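Local coordinates for sugar kinase, pfkB family (Thermotoga maritima, PDB 2AJR) that probably phosphorylates a sugar phosphate with ATP, as a possible 1-phosphofructokinase of the PfkB carbohydrate kinase family, at the interface of chains A and B. Numbering follows the deposited sequence. Chains: chain A/B, sugar kinase, pfkB family.

Contact 1: the interface of chains A and B. Residues chain A 110, 119, 121; chain B 27, 29, 32, 38, 40, 110.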
ATOM      1  N   ILE A 110       3.428  -3.289  -8.520  1.00 33.38           N
ATOM      2  CA  ILE A 110       4.708  -3.959  -8.356  1.00 32.26           C
ATOM      3  C   ILE A 110       5.220  -4.336  -9.748  1.00 32.92           C
ATOM      4  O   ILE A 110       4.550  -5.035 -10.501  1.00 31.89           O
ATOM      5  CB  ILE A 110       4.562  -5.203  -7.459  1.00 32.31           C
ATOM      6  CG1 ILE A 110       3.986  -4.792  -6.095  1.00 31.77           C
ATOM      7  CG2 ILE A 110       5.918  -5.912  -7.294  1.00 24.40           C
ATOM      8  CD1 ILE A 110       3.360  -5.910  -5.308  1.00 31.88           C
ATOM      9  N   THR A 119       2.123  -6.562 -11.275  1.00 35.63           N
ATOM     10  CA  THR A 119       1.070  -7.022 -10.393  1.00 33.77           C
ATOM     11  C   THR A 119       0.487  -5.732  -9.829  1.00 34.55           C
ATOM     12  O   THR A 119       1.215  -4.943  -9.214  1.00 34.51           O
ATOM     13  CB  THR A 119       1.651  -7.884  -9.301  1.00 31.78           C
ATOM     14  OG1 THR A 119       2.484  -8.863  -9.909  1.00 33.55           O
ATOM     15  CG2 THR A 119       0.570  -8.560  -8.488  1.00 28.57           C
ATOM     16  N   ILE A 121      -2.722  -3.579  -7.777  1.00 32.57           N
ATOM     17  CA  ILE A 121      -3.839  -3.658  -6.851  1.00 32.87           C
ATOM     18  C   ILE A 121      -4.558  -2.308  -6.823  1.00 34.30           C
ATOM     19  O   ILE A 121      -3.984  -1.302  -6.398  1.00 33.53           O
ATOM     20  CB  ILE A 121      -3.392  -4.027  -5.433  1.00 32.40           C
ATOM     21  CG1 ILE A 121      -2.536  -5.296  -5.450  1.00 32.44           C
ATOM     22  CG2 ILE A 121      -4.613  -4.221  -4.559  1.00 28.15           C
ATOM     23  CD1 ILE A 121      -1.882  -5.616  -4.136  1.00 30.41           C
TER
ATOM     24  N   ILE B  27      -3.914  -6.132   2.839  1.00 30.02           N
ATOM     25  CA  ILE B  27      -4.709  -6.239   1.634  1.00 28.50           C
ATOM     26  C   ILE B  27      -5.077  -7.688   1.521  1.00 29.49           C
ATOM     27  O   ILE B  27      -4.196  -8.540   1.587  1.00 29.66           O
ATOM     28  CB  ILE B  27      -3.910  -5.811   0.418  1.00 28.50           C
ATOM     29  CG1 ILE B  27      -3.375  -4.380   0.607  1.00 26.97           C
ATOM     30  CG2 ILE B  27      -4.742  -5.917  -0.827  1.00 24.36           C
ATOM     31  CD1 ILE B  27      -2.332  -3.973  -0.437  1.00 28.14           C
ATOM     32  N   ILE B  29      -6.524 -10.627  -0.646  1.00 28.62           N
ATOM     33  CA  ILE B  29      -6.766 -11.111  -1.996  1.00 28.64           C
ATOM     34  C   ILE B  29      -6.644 -12.630  -2.016  1.00 30.24           C
ATOM     35  O   ILE B  29      -5.591 -13.177  -1.728  1.00 28.46           O
ATOM     36  CB  ILE B  29      -5.755 -10.531  -3.005  1.00 27.66           C
ATOM     37  CG1 ILE B  29      -5.800  -8.997  -3.000  1.00 29.72           C
ATOM     38  CG2 ILE B  29      -6.057 -11.056  -4.388  1.00 23.27           C
ATOM     39  CD1 ILE B  29      -4.716  -8.325  -3.860  1.00 25.47           C
ATOM     40  N   PHE B  32      -3.948 -14.886  -4.923  1.00 30.64           N
ATOM     41  CA  PHE B  32      -3.061 -13.802  -5.335  1.00 30.73           C
ATOM     42  C   PHE B  32      -1.893 -14.327  -6.171  1.00 31.69           C
ATOM     43  O   PHE B  32      -1.116 -15.154  -5.702  1.00 32.58           O
ATOM     44  CB  PHE B  32      -2.504 -13.093  -4.090  1.00 31.51           C
ATOM     45  CG  PHE B  32      -1.550 -11.957  -4.404  1.00 35.33           C
ATOM     46  CD1 PHE B  32      -1.954 -10.885  -5.213  1.00 32.49           C
ATOM     47  CD2 PHE B  32      -0.262 -11.953  -3.895  1.00 31.91           C
ATOM     48  CE1 PHE B  32      -1.089  -9.847  -5.502  1.00 33.24           C
ATOM     49  CE2 PHE B  32       0.606 -10.912  -4.187  1.00 38.36           C
ATOM     50  CZ  PHE B  32       0.191  -9.857  -4.997  1.00 34.07           C
ATOM     51  N   TYR B  38      -5.804  -6.482  -9.814  1.00 26.99           N
ATOM     52  CA  TYR B  38      -6.827  -6.852  -8.854  1.00 26.26           C
ATOM     53  C   TYR B  38      -7.628  -5.622  -8.492  1.00 26.21           C
ATOM     54  O   TYR B  38      -7.069  -4.689  -7.946  1.00 28.14           O
ATOM     55  CB  TYR B  38      -6.175  -7.402  -7.603  1.00 26.33           C
ATOM     56  CG  TYR B  38      -5.492  -8.716  -7.826  1.00 28.02           C
ATOM     57  CD1 TYR B  38      -6.187  -9.906  -7.680  1.00 26.51           C
ATOM     58  CD2 TYR B  38      -4.152  -8.775  -8.199  1.00 27.79           C
ATOM     59  CE1 TYR B  38      -5.573 -11.121  -7.890  1.00 30.08           C
ATOM     60  CE2 TYR B  38      -3.526  -9.990  -8.416  1.00 24.09           C
ATOM     61  CZ  TYR B  38      -4.244 -11.163  -8.265  1.00 27.57           C
ATOM     62  OH  TYR B  38      -3.649 -12.387  -8.463  1.00 23.42           O
ATOM     63  N   ILE B  40      -9.990  -4.371  -5.896  1.00 26.49           N
ATOM     64  CA  ILE B  40     -10.552  -4.587  -4.577  1.00 26.87           C
ATOM     65  C   ILE B  40     -12.014  -4.134  -4.551  1.00 29.68           C
ATOM     66  O   ILE B  40     -12.387  -3.176  -5.238  1.00 30.56           O
ATOM     67  CB  ILE B  40      -9.760  -3.798  -3.523  1.00 27.67           C
ATOM     68  CG1 ILE B  40      -8.300  -4.297  -3.460  1.00 32.10           C
ATOM     69  CG2 ILE B  40     -10.408  -3.908  -2.130  1.00 23.15           C
ATOM     70  CD1 ILE B  40      -8.114  -5.837  -3.293  1.00 18.80           C
ATOM     71  N   ILE B 110       0.184  -8.509   1.794  1.00 33.47           N
ATOM     72  CA  ILE B 110      -0.843  -9.094   0.937  1.00 31.60           C
ATOM     73  C   ILE B 110      -1.130 -10.485   1.451  1.00 32.39           C
ATOM     74  O   ILE B 110      -0.281 -11.361   1.387  1.00 33.48           O
ATOM     75  CB  ILE B 110      -0.409  -9.134  -0.524  1.00 31.60           C
ATOM     76  CG1 ILE B 110      -0.164  -7.698  -1.036  1.00 29.49           C
ATOM     77  CG2 ILE B 110      -1.475  -9.819  -1.368  1.00 28.94           C
ATOM     78  CD1 ILE B 110       0.921  -7.567  -2.083  1.00 25.91           C
TER

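Contact 2: the interface of chains A and B. Residues chain A 124-127, 158; chain B 40, 42, 45.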
ATOM      1  N   PRO A 124     -10.911   0.874  -4.545  1.00 33.00           N
ATOM      2  CA  PRO A 124     -12.093   1.423  -5.201  1.00 33.17           C
ATOM      3  C   PRO A 124     -12.271   2.932  -5.070  1.00 34.19           C
ATOM      4  O   PRO A 124     -12.945   3.524  -5.899  1.00 35.66           O
ATOM      5  CB  PRO A 124     -13.233   0.702  -4.479  1.00 34.41           C
ATOM      6  CG  PRO A 124     -12.706   0.475  -3.106  1.00 31.43           C
ATOM      7  CD  PRO A 124     -11.238   0.208  -3.267  1.00 32.71           C
ATOM      8  N   GLY A 125     -11.721   3.543  -4.022  1.00 34.20           N
ATOM      9  CA  GLY A 125     -11.960   4.955  -3.754  1.00 34.25           C
ATOM     10  C   GLY A 125     -13.027   5.161  -2.698  1.00 34.20           C
ATOM     11  O   GLY A 125     -13.706   4.224  -2.319  1.00 35.07           O
ATOM     12  N   PRO A 126     -13.207   6.410  -2.246  1.00 36.84           N
ATOM     13  CA  PRO A 126     -14.167   6.730  -1.185  1.00 37.24           C
ATOM     14  C   PRO A 126     -15.607   6.735  -1.668  1.00 38.28           C
ATOM     15  O   PRO A 126     -15.856   6.969  -2.839  1.00 38.20           O
ATOM     16  CB  PRO A 126     -13.791   8.155  -0.799  1.00 35.36           C
ATOM     17  CG  PRO A 126     -13.277   8.732  -2.070  1.00 35.81           C
ATOM     18  CD  PRO A 126     -12.538   7.622  -2.760  1.00 35.63           C
ATOM     19  N   ASP A 127     -16.536   6.488  -0.755  1.00 39.44           N
ATOM     20  CA  ASP A 127     -17.949   6.746  -1.003  1.00 40.25           C
ATOM     21  C   ASP A 127     -18.174   8.243  -1.127  1.00 40.39           C
ATOM     22  O   ASP A 127     -17.821   8.997  -0.227  1.00 41.57           O
ATOM     23  CB  ASP A 127     -18.826   6.258   0.163  1.00 40.64           C
ATOM     24  CG  ASP A 127     -19.105   4.772   0.128  1.00 38.16           C
ATOM     25  OD1 ASP A 127     -18.530   4.047  -0.706  1.00 42.44           O
ATOM     26  OD2 ASP A 127     -19.905   4.329   0.977  1.00 42.86           O
ATOM     27  N   PRO A 158     -17.361   4.811  -5.803  1.00 40.18           N
ATOM     28  CA  PRO A 158     -18.624   4.263  -5.325  1.00 39.68           C
ATOM     29  C   PRO A 158     -19.585   5.334  -4.819  1.00 38.78           C
ATOM     30  O   PRO A 158     -19.160   6.318  -4.219  1.00 39.48           O
ATOM     31  CB  PRO A 158     -18.212   3.341  -4.159  1.00 39.35           C
ATOM     32  CG  PRO A 158     -16.813   3.065  -4.337  1.00 43.41           C
ATOM     33  CD  PRO A 158     -16.202   4.161  -5.167  1.00 41.26           C
TER
ATOM     34  N   ILE B  40      -9.990  -4.371  -5.896  1.00 26.49           N
ATOM     35  CA  ILE B  40     -10.552  -4.587  -4.577  1.00 26.87           C
ATOM     36  C   ILE B  40     -12.014  -4.134  -4.551  1.00 29.68           C
ATOM     37  O   ILE B  40     -12.387  -3.176  -5.238  1.00 30.56           O
ATOM     38  CB  ILE B  40      -9.760  -3.798  -3.523  1.00 27.67           C
ATOM     39  CG1 ILE B  40      -8.300  -4.297  -3.460  1.00 32.10           C
ATOM     40  CG2 ILE B  40     -10.408  -3.908  -2.130  1.00 23.15           C
ATOM     41  CD1 ILE B  40      -8.114  -5.837  -3.293  1.00 18.80           C
ATOM     42  N   ASP B  42     -15.665  -2.636  -3.517  1.00 27.96           N
ATOM     43  CA  ASP B  42     -15.997  -1.276  -3.127  1.00 29.15           C
ATOM     44  C   ASP B  42     -16.005  -0.970  -1.641  1.00 30.73           C
ATOM     45  O   ASP B  42     -15.798   0.185  -1.265  1.00 30.39           O
ATOM     46  CB  ASP B  42     -17.333  -0.896  -3.713  1.00 29.98           C
ATOM     47  CG  ASP B  42     -17.260  -0.711  -5.204  1.00 37.01           C
ATOM     48  OD1 ASP B  42     -16.303  -1.260  -5.808  1.00 51.07           O
ATOM     49  OD2 ASP B  42     -18.147  -0.026  -5.763  1.00 38.60           O
ATOM     50  N   LYS B  45     -11.894  -0.167   1.954  1.00 36.34           N
ATOM     51  CA  LYS B  45     -11.348   1.175   1.695  1.00 35.68           C
ATOM     52  C   LYS B  45      -9.834   1.258   1.980  1.00 35.42           C
ATOM     53  O   LYS B  45      -9.305   0.498   2.771  1.00 36.26           O
ATOM     54  CB  LYS B  45     -12.087   2.180   2.579  1.00 35.93           C
ATOM     55  CG  LYS B  45     -13.253   2.939   1.944  1.00 37.90           C
ATOM     56  CD  LYS B  45     -14.089   2.197   0.927  1.00 38.60           C
ATOM     57  CE  LYS B  45     -15.255   3.075   0.471  1.00 36.44           C
ATOM     58  NZ  LYS B  45     -15.669   2.888  -0.940  1.00 32.97           N
TER

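Contact 1: the interface of chains A and B
A:Ile121 of strand 117-122 pushes its side chain into a group of isoleucines from chain B. Both chains are PfkB-family kinases. They meet through strands and adjoining loops that probably form the lid, which in a number of PfkB-family kinases also serves as a dimer surface (the beta-clasp). A:Ile121 hides 76 Å² of surface, far more than its neighbours. Its two branches spread over several partners, and B:Ile27 is touched by both. CG1 stands beside the backbone N (chi1 -53°), and the chain runs on extended to CD1. That methyl meets B:Ile110 CD1 tip to tip at 4.0 Å. It also touches B:Ile29 CD1 at 3.9 Å, the two side chains crossing at a slant, and B:Ile27 CD1 at 4.1 Å. The other branch, CG2, lies against B:Ile40 CG1 at 3.8 Å and also meets B:Ile27 CG2. The backbone takes part too. A:Ile121 forms a parallel beta bridge with B:Tyr38 of strand 37-39, and its CA lies 3.6 Å from B:Tyr38 O.

B:Phe32 and A:Thr119 make another apolar contact. With OG1 beside the backbone N (chi1 -50°), the threonine methyl CG2 points away from that N and toward the ring. It comes at the CE1-CZ rim, 3.7 Å from B:Phe32 CE1. Within chain B, B:Ile110 CG2 covers the opposite face, 3.5 Å above the ring centre.

Contact 2: the interface of chains A and B
B:Lys45 reaches into chain A, between the 124-127 loop and the loop of A:Pro158, and places its amine NZ between polar groups of both chains. The site is a loop-to-loop polar clasp in the two-fold symmetric interface of the deposited assembly, probably a dimer. B:Lys45 hides 74 Å² of surface here.

Hydrogen bonds hold the amine. NZ donates to the backbone carbonyl A:Gly125 O at 2.7 Å. This donor lies in the carbonyl plane, with a C=O...donor angle of 158°. NZ also donates to B:Asp42 O, a backbone carbonyl of its own chain, at 2.7 Å. NZ lies nearly on the line of that C=O, at a C=O...donor angle of 167°. The lysine chain bends at chi2 (35°) and chi4, which turns its end back toward the B:Asp42 carbonyl. The amine thus ties its own loop together while it grips the partner.

Charge pairing adds to this. NZ donates to A:Asp127 OD1, a carboxylate oxygen, at 3.1 Å, and this bond is also a salt bridge. The amine comes from above the carboxylate plane. The two side chains cross at about a right angle. An alanine in place of B:Lys45 would remove the amine, and would probably leave A:Asp127 without this charge partner and the carbonyls of A:Gly125 and B:Asp42 without this donor.

Van der Waals packing surrounds the polar groups. A:Pro158 and B:Lys45 meet tip to tip, with A:Pro158 CG 3.6 Å from B:Lys45 NZ. The same CG lies 3.9 Å from the carboxylate carbon CG of B:Asp42. A:Pro124 packs on the backbone of B:Asp42, its CB 3.7 Å from B:Asp42 CA. The two proline rings thus touch B:Asp42 at its side chain and at its backbone.

The site likely pins the loop around B:Asp42 and B:Lys45 to the 124-127 and A:Pro158 loops of chain A, and so helps hold the two subunits together.

The C-alpha centres of contact 1 and contact 2 lie about 15 Å apart, and B:Ile40 belongs to both. In chain B this residue directly follows strand 37-39 and leads into the loop of contact 2. In chain A, strand 117-122 supplies most of its side of contact 1, and the loop just after it supplies most of contact 2. These stretches therefore run from one contact to the other. Contact 1 is mainly apolar and contact 2 mainly polar. Two-fold symmetry repeats both with the chains exchanged. Together they probably support a dimer, though the structure alone does not prove one in solution.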